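PDB 6H21: probable ss-1,3-N-acetylglucosaminyltransferase from Staphylococcus aureus subsp. aureus N315, which is probably a glycosyltransferase, with a GT-A-type family 2 domain and a TarS-type linker domain, modelled here with manganese and uridine-diphosphate-N-acetylglucosamine. Local coordinates for residues L201-I204 / E205-N209; Q264-R267 / H268-G272; Y274-R277 / L278-G282. All coordinates share one frame; numbering follows the deposited sequence.

Contact 1: L201-I204 / E205-N209; sequences LFTI and EFLMN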
ATOM      1  N   LEU C 201     -25.519  21.604  -2.868  1.00 33.99           N
ATOM      2  CA  LEU C 201     -25.219  22.407  -4.026  1.00 33.81           C
ATOM      3  C   LEU C 201     -25.897  23.779  -3.905  1.00 34.13           C
ATOM      4  O   LEU C 201     -25.275  24.789  -4.204  1.00 33.81           O
ATOM      5  CB  LEU C 201     -25.664  21.689  -5.301  1.00 33.96           C
ATOM      6  CG  LEU C 201     -25.528  22.517  -6.579  1.00 34.69           C
ATOM      7  CD1 LEU C 201     -24.110  23.026  -6.755  1.00 34.45           C
ATOM      8  CD2 LEU C 201     -25.960  21.714  -7.800  1.00 35.19           C
ATOM      9  N   PHE C 202     -27.160  23.790  -3.452  1.00 34.09           N
ATOM     10  CA  PHE C 202     -27.902  25.031  -3.267  1.00 34.54           C
ATOM     11  C   PHE C 202     -27.187  25.916  -2.234  1.00 34.30           C
ATOM     12  O   PHE C 202     -26.960  27.078  -2.497  1.00 34.62           O
ATOM     13  CB  PHE C 202     -29.350  24.756  -2.860  1.00 34.82           C
ATOM     14  CG  PHE C 202     -30.181  26.000  -2.671  1.00 35.33           C
ATOM     15  CD1 PHE C 202     -30.111  26.721  -1.487  1.00 35.16           C
ATOM     16  CD2 PHE C 202     -31.005  26.463  -3.685  1.00 36.00           C
ATOM     17  CE1 PHE C 202     -30.867  27.867  -1.311  1.00 35.76           C
ATOM     18  CE2 PHE C 202     -31.759  27.609  -3.510  1.00 36.85           C
ATOM     19  CZ  PHE C 202     -31.684  28.316  -2.327  1.00 36.76           C
ATOM     20  N   THR C 203     -26.824  25.353  -1.074  1.00 33.61           N
ATOM     21  CA  THR C 203     -26.166  26.127  -0.024  1.00 33.67           C
ATOM     22  C   THR C 203     -24.801  26.648  -0.498  1.00 34.02           C
ATOM     23  O   THR C 203     -24.470  27.821  -0.255  1.00 34.44           O
ATOM     24  CB  THR C 203     -26.043  25.333   1.279  1.00 33.22           C
ATOM     25  OG1 THR C 203     -27.354  24.976   1.723  1.00 33.30           O
ATOM     26  CG2 THR C 203     -25.347  26.115   2.369  1.00 33.42           C
ATOM     27  N   ILE C 204     -24.026  25.806  -1.194  1.00 33.72           N
ATOM     28  CA  ILE C 204     -22.728  26.210  -1.752  1.00 34.39           C
ATOM     29  C   ILE C 204     -22.908  27.334  -2.783  1.00 35.02           C
ATOM     30  O   ILE C 204     -22.147  28.304  -2.751  1.00 35.02           O
ATOM     31  CB  ILE C 204     -21.983  25.003  -2.364  1.00 34.20           C
ATOM     32  CG1 ILE C 204     -21.579  23.980  -1.298  1.00 34.25           C
ATOM     33  CG2 ILE C 204     -20.808  25.459  -3.229  1.00 34.38           C
ATOM     34  CD1 ILE C 204     -20.222  24.198  -0.676  1.00 34.88           C
ATOM     35  N   GLU C 205     -23.863  27.181  -3.717  1.00 35.82           N
ATOM     36  CA  GLU C 205     -24.146  28.225  -4.731  1.00 37.37           C
ATOM     37  C   GLU C 205     -24.462  29.540  -4.008  1.00 37.14           C
ATOM     38  O   GLU C 205     -23.994  30.612  -4.424  1.00 37.67           O
ATOM     39  CB  GLU C 205     -25.280  27.820  -5.686  1.00 39.37           C
ATOM     40  CG  GLU C 205     -24.865  26.774  -6.721  1.00 40.73           C
ATOM     41  CD  GLU C 205     -25.863  26.383  -7.815  1.00 43.41           C
ATOM     42  OE1 GLU C 205     -27.085  26.511  -7.609  1.00 44.59           O
ATOM     43  OE2 GLU C 205     -25.407  25.912  -8.885  1.00 48.37           O
ATOM     44  N   PHE C 206     -25.231  29.454  -2.909  1.00 36.07           N
ATOM     45  CA  PHE C 206     -25.588  30.630  -2.141  1.00 36.21           C
ATOM     46  C   PHE C 206     -24.339  31.253  -1.514  1.00 36.01           C
ATOM     47  O   PHE C 206     -24.139  32.476  -1.605  1.00 36.71           O
ATOM     48  CB  PHE C 206     -26.605  30.314  -1.046  1.00 35.86           C
ATOM     49  CG  PHE C 206     -27.203  31.543  -0.418  1.00 36.50           C
ATOM     50  CD1 PHE C 206     -26.574  32.178   0.639  1.00 36.71           C
ATOM     51  CD2 PHE C 206     -28.380  32.085  -0.907  1.00 37.06           C
ATOM     52  CE1 PHE C 206     -27.128  33.312   1.212  1.00 37.46           C
ATOM     53  CE2 PHE C 206     -28.929  33.225  -0.338  1.00 37.78           C
ATOM     54  CZ  PHE C 206     -28.301  33.841   0.716  1.00 37.94           C
ATOM     55  N   LEU C 207     -23.532  30.420  -0.850  1.00 35.06           N
ATOM     56  CA  LEU C 207     -22.294  30.868  -0.138  1.00 35.14           C
ATOM     57  C   LEU C 207     -21.327  31.578  -1.103  1.00 35.62           C
ATOM     58  O   LEU C 207     -20.712  32.568  -0.744  1.00 36.17           O
ATOM     59  CB  LEU C 207     -21.599  29.662   0.519  1.00 34.34           C
ATOM     60  CG  LEU C 207     -22.288  29.071   1.748  1.00 33.96           C
ATOM     61  CD1 LEU C 207     -21.638  27.751   2.141  1.00 33.26           C
ATOM     62  CD2 LEU C 207     -22.263  30.047   2.915  1.00 34.63           C
ATOM     63  N   MET C 208     -21.206  31.053  -2.326  1.00 35.45           N
ATOM     64  CA  MET C 208     -20.256  31.518  -3.313  1.00 36.21           C
ATOM     65  C   MET C 208     -20.740  32.835  -3.960  1.00 37.78           C
ATOM     66  O   MET C 208     -19.982  33.502  -4.660  1.00 38.92           O
ATOM     67  CB  MET C 208     -20.062  30.447  -4.394  1.00 35.65           C
ATOM     68  CG  MET C 208     -19.343  29.168  -3.902  1.00 34.59           C
ATOM     69  SD  MET C 208     -17.749  29.502  -3.109  1.00 34.65           S
ATOM     70  CE  MET C 208     -18.134  29.319  -1.370  1.00 34.35           C
ATOM     71  N   ASN C 209     -21.988  33.221  -3.697  1.00 38.23           N
ATOM     72  CA  ASN C 209     -22.566  34.447  -4.233  1.00 39.74           C
ATOM     73  C   ASN C 209     -22.929  35.408  -3.095  1.00 40.03           C
ATOM     74  O   ASN C 209     -23.608  36.361  -3.321  1.00 40.77           O
ATOM     75  CB  ASN C 209     -23.777  34.120  -5.101  1.00 40.20           C
ATOM     76  CG  ASN C 209     -23.337  33.545  -6.424  1.00 40.87           C
ATOM     77  OD1 ASN C 209     -22.846  34.286  -7.276  1.00 43.00           O
ATOM     78  ND2 ASN C 209     -23.443  32.235  -6.582  1.00 40.42           N
TER

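Contact 2: Q264-R267 / H268-G272; sequences QEKR and HQLAG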
ATOM      1  N   GLN C 264      -7.703  33.039  -7.153  1.00 43.63           N
ATOM      2  CA  GLN C 264      -7.626  31.703  -7.680  1.00 42.60           C
ATOM      3  C   GLN C 264      -7.135  30.738  -6.584  1.00 40.67           C
ATOM      4  O   GLN C 264      -7.620  29.609  -6.471  1.00 38.63           O
ATOM      5  CB  GLN C 264      -6.750  31.706  -8.933  1.00 44.08           C
ATOM      6  CG  GLN C 264      -6.908  30.447  -9.766  1.00 44.10           C
ATOM      7  CD  GLN C 264      -8.330  30.162 -10.204  1.00 44.71           C
ATOM      8  OE1 GLN C 264      -9.204  31.036 -10.250  1.00 44.94           O
ATOM      9  NE2 GLN C 264      -8.562  28.902 -10.534  1.00 45.86           N
ATOM     10  N   GLU C 265      -6.192  31.204  -5.759  1.00 40.90           N
ATOM     11  CA  GLU C 265      -5.626  30.375  -4.696  1.00 40.06           C
ATOM     12  C   GLU C 265      -6.676  30.129  -3.607  1.00 38.89           C
ATOM     13  O   GLU C 265      -6.714  29.056  -3.011  1.00 37.79           O
ATOM     14  CB  GLU C 265      -4.378  31.037  -4.107  1.00 41.41           C
ATOM     15  CG  GLU C 265      -3.521  30.075  -3.322  1.00 41.09           C
ATOM     16  CD  GLU C 265      -3.024  28.880  -4.124  1.00 40.49           C
ATOM     17  OE1 GLU C 265      -2.720  29.051  -5.316  1.00 41.27           O
ATOM     18  OE2 GLU C 265      -2.933  27.784  -3.558  1.00 39.95           O
ATOM     19  N   LYS C 266      -7.498  31.146  -3.346  1.00 39.35           N
ATOM     20  CA  LYS C 266      -8.647  31.065  -2.427  1.00 38.79           C
ATOM     21  C   LYS C 266      -9.648  30.010  -2.920  1.00 37.11           C
ATOM     22  O   LYS C 266     -10.207  29.252  -2.110  1.00 36.07           O
ATOM     23  CB  LYS C 266      -9.309  32.441  -2.277  1.00 40.35           C
ATOM     24  CG  LYS C 266     -10.413  32.534  -1.227  1.00 40.57           C
ATOM     25  CD  LYS C 266     -10.014  32.081   0.178  1.00 40.56           C
ATOM     26  CE  LYS C 266     -11.200  32.031   1.123  1.00 40.61           C
ATOM     27  NZ  LYS C 266     -10.813  31.593   2.480  1.00 40.81           N
ATOM     28  N   ARG C 267      -9.886  29.954  -4.238  1.00 36.60           N
ATOM     29  CA  ARG C 267     -10.760  28.902  -4.819  1.00 35.35           C
ATOM     30  C   ARG C 267     -10.161  27.498  -4.607  1.00 34.09           C
ATOM     31  O   ARG C 267     -10.891  26.542  -4.235  1.00 33.02           O
ATOM     32  CB  ARG C 267     -11.010  29.217  -6.294  1.00 35.68           C
ATOM     33  CG  ARG C 267     -11.864  30.456  -6.515  1.00 36.69           C
ATOM     34  CD  ARG C 267     -11.778  30.951  -7.939  1.00 37.40           C
ATOM     35  NE  ARG C 267     -12.730  32.009  -8.222  1.00 38.42           N
ATOM     36  CZ  ARG C 267     -12.862  32.576  -9.415  1.00 39.35           C
ATOM     37  NH1 ARG C 267     -12.036  32.237 -10.393  1.00 39.45           N
ATOM     38  NH2 ARG C 267     -13.809  33.474  -9.616  1.00 40.15           N
ATOM     39  N   HIS C 268      -8.847  27.356  -4.848  1.00 34.19           N
ATOM     40  CA  HIS C 268      -8.123  26.107  -4.596  1.00 33.49           C
ATOM     41  C   HIS C 268      -8.307  25.677  -3.139  1.00 33.13           C
ATOM     42  O   HIS C 268      -8.518  24.509  -2.854  1.00 32.25           O
ATOM     43  CB  HIS C 268      -6.626  26.235  -4.903  1.00 34.01           C
ATOM     44  CG  HIS C 268      -6.286  26.441  -6.343  1.00 34.39           C
ATOM     45  ND1 HIS C 268      -6.998  25.840  -7.369  1.00 34.05           N
ATOM     46  CD2 HIS C 268      -5.294  27.153  -6.932  1.00 35.34           C
ATOM     47  CE1 HIS C 268      -6.478  26.203  -8.530  1.00 34.63           C
ATOM     48  NE2 HIS C 268      -5.416  26.995  -8.287  1.00 35.35           N
ATOM     49  N   GLN C 269      -8.212  26.640  -2.221  1.00 34.16           N
ATOM     50  CA  GLN C 269      -8.329  26.366  -0.789  1.00 34.27           C
ATOM     51  C   GLN C 269      -9.743  25.875  -0.465  1.00 33.35           C
ATOM     52  O   GLN C 269      -9.897  24.912   0.255  1.00 32.63           O
ATOM     53  CB  GLN C 269      -8.019  27.603   0.046  1.00 36.00           C
ATOM     54  CG  GLN C 269      -8.064  27.326   1.540  1.00 36.71           C
ATOM     55  CD  GLN C 269      -8.021  28.599   2.346  1.00 38.89           C
ATOM     56  OE1 GLN C 269      -8.758  29.552   2.082  1.00 40.69           O
ATOM     57  NE2 GLN C 269      -7.144  28.620   3.335  1.00 40.06           N
ATOM     58  N   LEU C 270     -10.764  26.573  -0.977  1.00 33.14           N
ATOM     59  CA  LEU C 270     -12.151  26.177  -0.707  1.00 32.59           C
ATOM     60  C   LEU C 270     -12.436  24.777  -1.280  1.00 31.51           C
ATOM     61  O   LEU C 270     -13.110  23.978  -0.655  1.00 30.99           O
ATOM     62  CB  LEU C 270     -13.084  27.229  -1.306  1.00 32.98           C
ATOM     63  CG  LEU C 270     -13.129  28.550  -0.546  1.00 33.96           C
ATOM     64  CD1 LEU C 270     -13.814  29.615  -1.380  1.00 34.59           C
ATOM     65  CD2 LEU C 270     -13.825  28.387   0.798  1.00 33.87           C
ATOM     66  N   ALA C 271     -11.946  24.526  -2.491  1.00 31.25           N
ATOM     67  CA  ALA C 271     -12.095  23.262  -3.182  1.00 30.58           C
ATOM     68  C   ALA C 271     -11.429  22.126  -2.383  1.00 30.15           C
ATOM     69  O   ALA C 271     -11.997  21.043  -2.265  1.00 29.39           O
ATOM     70  CB  ALA C 271     -11.521  23.391  -4.568  1.00 30.76           C
ATOM     71  N   GLY C 272     -10.235  22.386  -1.827  1.00 30.51           N
ATOM     72  CA  GLY C 272      -9.519  21.428  -0.976  1.00 30.36           C
ATOM     73  C   GLY C 272     -10.256  21.134   0.325  1.00 30.55           C
ATOM     74  O   GLY C 272     -10.306  19.986   0.807  1.00 30.03           O
TER

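Contact 3: Y274-R277 / L278-G282; sequences YTTR and LLRHG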
ATOM      1  N   TYR C 274     -13.448  21.386   0.676  1.00 30.44           N
ATOM      2  CA  TYR C 274     -14.647  20.621   0.319  1.00 29.89           C
ATOM      3  C   TYR C 274     -14.253  19.151   0.091  1.00 29.23           C
ATOM      4  O   TYR C 274     -14.972  18.238   0.512  1.00 28.88           O
ATOM      5  CB  TYR C 274     -15.419  21.184  -0.886  1.00 30.08           C
ATOM      6  CG  TYR C 274     -16.660  20.365  -1.106  1.00 29.95           C
ATOM      7  CD1 TYR C 274     -17.783  20.561  -0.323  1.00 30.28           C
ATOM      8  CD2 TYR C 274     -16.648  19.278  -1.956  1.00 29.64           C
ATOM      9  CE1 TYR C 274     -18.898  19.740  -0.432  1.00 30.35           C
ATOM     10  CE2 TYR C 274     -17.738  18.423  -2.045  1.00 29.90           C
ATOM     11  CZ  TYR C 274     -18.873  18.654  -1.287  1.00 30.15           C
ATOM     12  OH  TYR C 274     -19.949  17.809  -1.381  1.00 30.36           O
ATOM     13  N   THR C 275     -13.125  18.932  -0.590  1.00 28.87           N
ATOM     14  CA  THR C 275     -12.632  17.583  -0.844  1.00 28.45           C
ATOM     15  C   THR C 275     -12.461  16.837   0.490  1.00 28.55           C
ATOM     16  O   THR C 275     -12.835  15.679   0.603  1.00 28.31           O
ATOM     17  CB  THR C 275     -11.348  17.595  -1.687  1.00 28.26           C
ATOM     18  OG1 THR C 275     -11.615  18.170  -2.971  1.00 28.20           O
ATOM     19  CG2 THR C 275     -10.793  16.198  -1.868  1.00 27.86           C
ATOM     20  N   THR C 276     -11.893  17.513   1.495  1.00 29.13           N
ATOM     21  CA  THR C 276     -11.719  16.957   2.831  1.00 29.67           C
ATOM     22  C   THR C 276     -13.080  16.546   3.401  1.00 29.87           C
ATOM     23  O   THR C 276     -13.248  15.429   3.875  1.00 29.66           O
ATOM     24  CB  THR C 276     -10.991  17.928   3.772  1.00 30.41           C
ATOM     25  OG1 THR C 276      -9.732  18.269   3.186  1.00 30.59           O
ATOM     26  CG2 THR C 276     -10.763  17.366   5.160  1.00 30.97           C
ATOM     27  N   ARG C 277     -14.053  17.458   3.340  1.00 30.24           N
ATOM     28  CA  ARG C 277     -15.406  17.170   3.804  1.00 30.68           C
ATOM     29  C   ARG C 277     -15.969  15.938   3.075  1.00 30.05           C
ATOM     30  O   ARG C 277     -16.610  15.082   3.700  1.00 30.09           O
ATOM     31  CB  ARG C 277     -16.308  18.396   3.611  1.00 31.49           C
ATOM     32  CG  ARG C 277     -17.766  18.162   3.982  1.00 32.51           C
ATOM     33  CD  ARG C 277     -18.620  17.853   2.774  1.00 33.30           C
ATOM     34  NE  ARG C 277     -19.803  17.098   3.177  1.00 35.05           N
ATOM     35  CZ  ARG C 277     -20.383  16.156   2.440  1.00 35.65           C
ATOM     36  NH1 ARG C 277     -21.369  15.446   2.967  1.00 37.66           N
ATOM     37  NH2 ARG C 277     -19.963  15.914   1.200  1.00 35.01           N
ATOM     38  N   LEU C 278     -15.750  15.854   1.762  1.00 29.46           N
ATOM     39  CA  LEU C 278     -16.288  14.767   0.948  1.00 29.51           C
ATOM     40  C   LEU C 278     -15.692  13.410   1.374  1.00 29.76           C
ATOM     41  O   LEU C 278     -16.391  12.392   1.513  1.00 29.74           O
ATOM     42  CB  LEU C 278     -15.988  15.077  -0.521  1.00 29.14           C
ATOM     43  CG  LEU C 278     -16.481  14.057  -1.533  1.00 29.16           C
ATOM     44  CD1 LEU C 278     -17.989  13.974  -1.510  1.00 29.58           C
ATOM     45  CD2 LEU C 278     -15.999  14.399  -2.929  1.00 29.07           C
ATOM     46  N   LEU C 279     -14.380  13.388   1.567  1.00 30.05           N
ATOM     47  CA  LEU C 279     -13.678  12.182   2.011  1.00 30.52           C
ATOM     48  C   LEU C 279     -14.102  11.783   3.431  1.00 31.69           C
ATOM     49  O   LEU C 279     -14.122  10.598   3.730  1.00 32.20           O
ATOM     50  CB  LEU C 279     -12.171  12.431   1.927  1.00 30.48           C
ATOM     51  CG  LEU C 279     -11.622  12.473   0.503  1.00 29.94           C
ATOM     52  CD1 LEU C 279     -10.160  12.869   0.496  1.00 30.06           C
ATOM     53  CD2 LEU C 279     -11.815  11.129  -0.192  1.00 29.93           C
ATOM     54  N   ARG C 280     -14.483  12.758   4.267  1.00 32.70           N
ATOM     55  CA  ARG C 280     -14.864  12.519   5.676  1.00 34.49           C
ATOM     56  C   ARG C 280     -16.323  12.061   5.825  1.00 34.40           C
ATOM     57  O   ARG C 280     -16.616  11.254   6.714  1.00 34.60           O
ATOM     58  CB  ARG C 280     -14.646  13.774   6.520  1.00 36.19           C
ATOM     59  CG  ARG C 280     -13.237  13.893   7.076  1.00 38.41           C
ATOM     60  CD  ARG C 280     -13.064  15.071   8.017  1.00 41.09           C
ATOM     61  NE  ARG C 280     -11.657  15.164   8.366  1.00 44.37           N
ATOM     62  CZ  ARG C 280     -11.008  16.289   8.658  1.00 47.46           C
ATOM     63  NH1 ARG C 280     -11.610  17.463   8.515  1.00 48.52           N
ATOM     64  NH2 ARG C 280      -9.763  16.222   9.101  1.00 46.69           N
ATOM     65  N   HIS C 281     -17.228  12.561   4.974  1.00 33.71           N
ATOM     66  CA  HIS C 281     -18.673  12.347   5.189  1.00 34.59           C
ATOM     67  C   HIS C 281     -19.421  12.009   3.897  1.00 34.21           C
ATOM     68  O   HIS C 281     -20.635  11.912   3.934  1.00 35.12           O
ATOM     69  CB  HIS C 281     -19.291  13.580   5.859  1.00 35.17           C
ATOM     70  CG  HIS C 281     -18.776  13.816   7.237  1.00 36.10           C
ATOM     71  ND1 HIS C 281     -18.926  12.884   8.253  1.00 37.94           N
ATOM     72  CD2 HIS C 281     -18.076  14.836   7.770  1.00 36.67           C
ATOM     73  CE1 HIS C 281     -18.345  13.324   9.350  1.00 38.17           C
ATOM     74  NE2 HIS C 281     -17.831  14.527   9.084  1.00 37.81           N
ATOM     75  N   GLY C 282     -18.717  11.849   2.769  1.00 33.55           N
ATOM     76  CA  GLY C 282     -19.357  11.546   1.499  1.00 33.52           C
ATOM     77  C   GLY C 282     -20.161  10.249   1.512  1.00 34.27           C
ATOM     78  O   GLY C 282     -19.972   9.353   2.356  1.00 33.64           O
TER

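Contact 1: L201-I204 / E205-N209
Leu201 and Glu205, one helical turn apart, meet along their aliphatic parts. The chain of Glu205 runs past the isobutyl group of Leu201 at a slant, with Leu201 CD1 3.8 Å from Glu205 CG and equally far from Glu205 OE2. With CG anti to its own carbonyl carbon (chi1 -75°), Glu205 is directed back along the helix, and its CG lies 3.2 Å from Leu201 O. The carboxylate has a further neighbour in Lys191, but that ion pair is long and weak. Two more pairs four residues apart lie side by side and point the same way: Thr203 CG2 meets Leu207 CD1 at 4.1 Å, and Ile204 CG2 meets Met208 CG at 4.0 Å. In Thr203 the methyl is the branch that faces Leu207, while the hydroxyl sits beside its own backbone N and is bonded to Leu172 O.

All this is carried by helix 198-207 of a GT-A-type glycosyltransferase, with the side chain of Thr203 about 9 Å from the bound uridine-diphosphate-N-acetylglucosamine. Four consecutive i to i+4 bonds hold the backbone, from Glu205 N to Leu201 O through to Met208 N to Ile204 O. Next, Asn209 N bonds Phe206 O, three residues back, at 3.1 Å. Asn209 also folds its amide back against the helix, and ND2 donates to Glu205 O at 2.8 Å. That carbonyl lies close to the amide plane, and the bond is fairly straight (160° at the hydrogen).

Of the aromatic rings, Phe202 stacks with Phe190, and both Phe202 and Phe206 meet Phe178 edge-to-face. Leu201, Ile204 and Glu205 touch helix 242-256.

Contact 2: Q264-R267 / H268-G272
Gln264 O receives His268 N at 3.0 Å, opening a series of i to i+4 bonds that runs on through Ala271 N to Arg267 O and Gly272 N to His268 O. Just ahead of this regular turn, Asn263 OD1 accepts a bond from Lys266 N. The same Gln264 carbonyl oxygen also lies over one face of the His268 ring, offset toward its rim and 3.4 Å from His268 CG. Glu265 comes to the edge of that ring, its OE1 in the ring plane and 3.6 Å from CD2, with the carboxylate turned 66° from the ring. Lys317 and Tyr318 hold OE2 and so position the carboxylate there, while the bond from ND1 to Tyr256 OH anchors the ring itself.

Lys266 bends at chi2 (54°) and then runs straight, which carries NZ forward to Gln269 OE1 at 2.9 Å. Arg267, extended from CG to NE, turns its NH1 to Gln264 OE1 at 3.1 Å, and its NE bonds Tyr261 O. Spacings of three and four residues like these are those of an alpha-helix, here the first turns of helix 264-281 in the TarS linker family region, where Leu270 and Ala271 pack on helix 242-256 and the polar Lys266-Gln269 pair stays partly exposed.

Contact 3: Y274-R277 / L278-G282
Arg277 folds over Leu278 and the end of its own helix: CG is anti to the backbone N, and a sharp bend at chi2 (-98°) then swings the guanidinium forward. One face of that group lies over His281 C and Gly282 N, and NH2 comes within 3.9 Å of both CA and CD1 of Leu278. Arg280 takes another course, extended from CG to NE and running alongside Thr276. The Thr276 methyl CG2, anti to its backbone N (chi1 -57° for OG1), sits over a guanidinium face toward the rim, 3.5 Å from Arg280 NH1, which itself bonds Tyr170 OH.

Two apolar pairs add to this: Tyr274 CE2 touches Leu278 CB at 4.1 Å, and Thr275 CG2 lies beside Leu279 CD1, both pointing the same way.

Along the backbone the i to i+4 bonds run from Leu278 N to Tyr274 O through to Gly282 N to Leu278 O, the last at 2.7 Å. Arg280 N belongs to the series through Thr276 O at 3.0 Å, and adds a weak second bond, i to i+3, to Arg277 O.

Around this C-terminal part of helix 264-281, Tyr274 and Leu278 lean on helix 242-256, with Tyr274 OH reaching Gln200 of helix 198-207, while Thr275 and Leu279 face helix 324-332.

Contacts 2 and 3 share helix 264-281, their centres 15 Å apart, and two threonine hydroxyls tie them: Thr275 OG1 bonds Ala271 O and Thr276 OG1 bonds Gly272 O. Contact 1, on helix 198-207, touches contact 2 directly, Met208 SD packing 4.3 Å from Leu270 CD1. Ser258 also joins this pair, its OG bonded to Met208 O and its carbonyl to Arg267 NH2. Between contacts 1 and 3 the centres are 17 Å apart and the nearest atoms about 4 Å. Both lie near, but not in contact with, the bound uridine-diphosphate-N-acetylglucosamine: the side chain of Thr203 is about 9 Å from it, that of Arg277 about 8 Å.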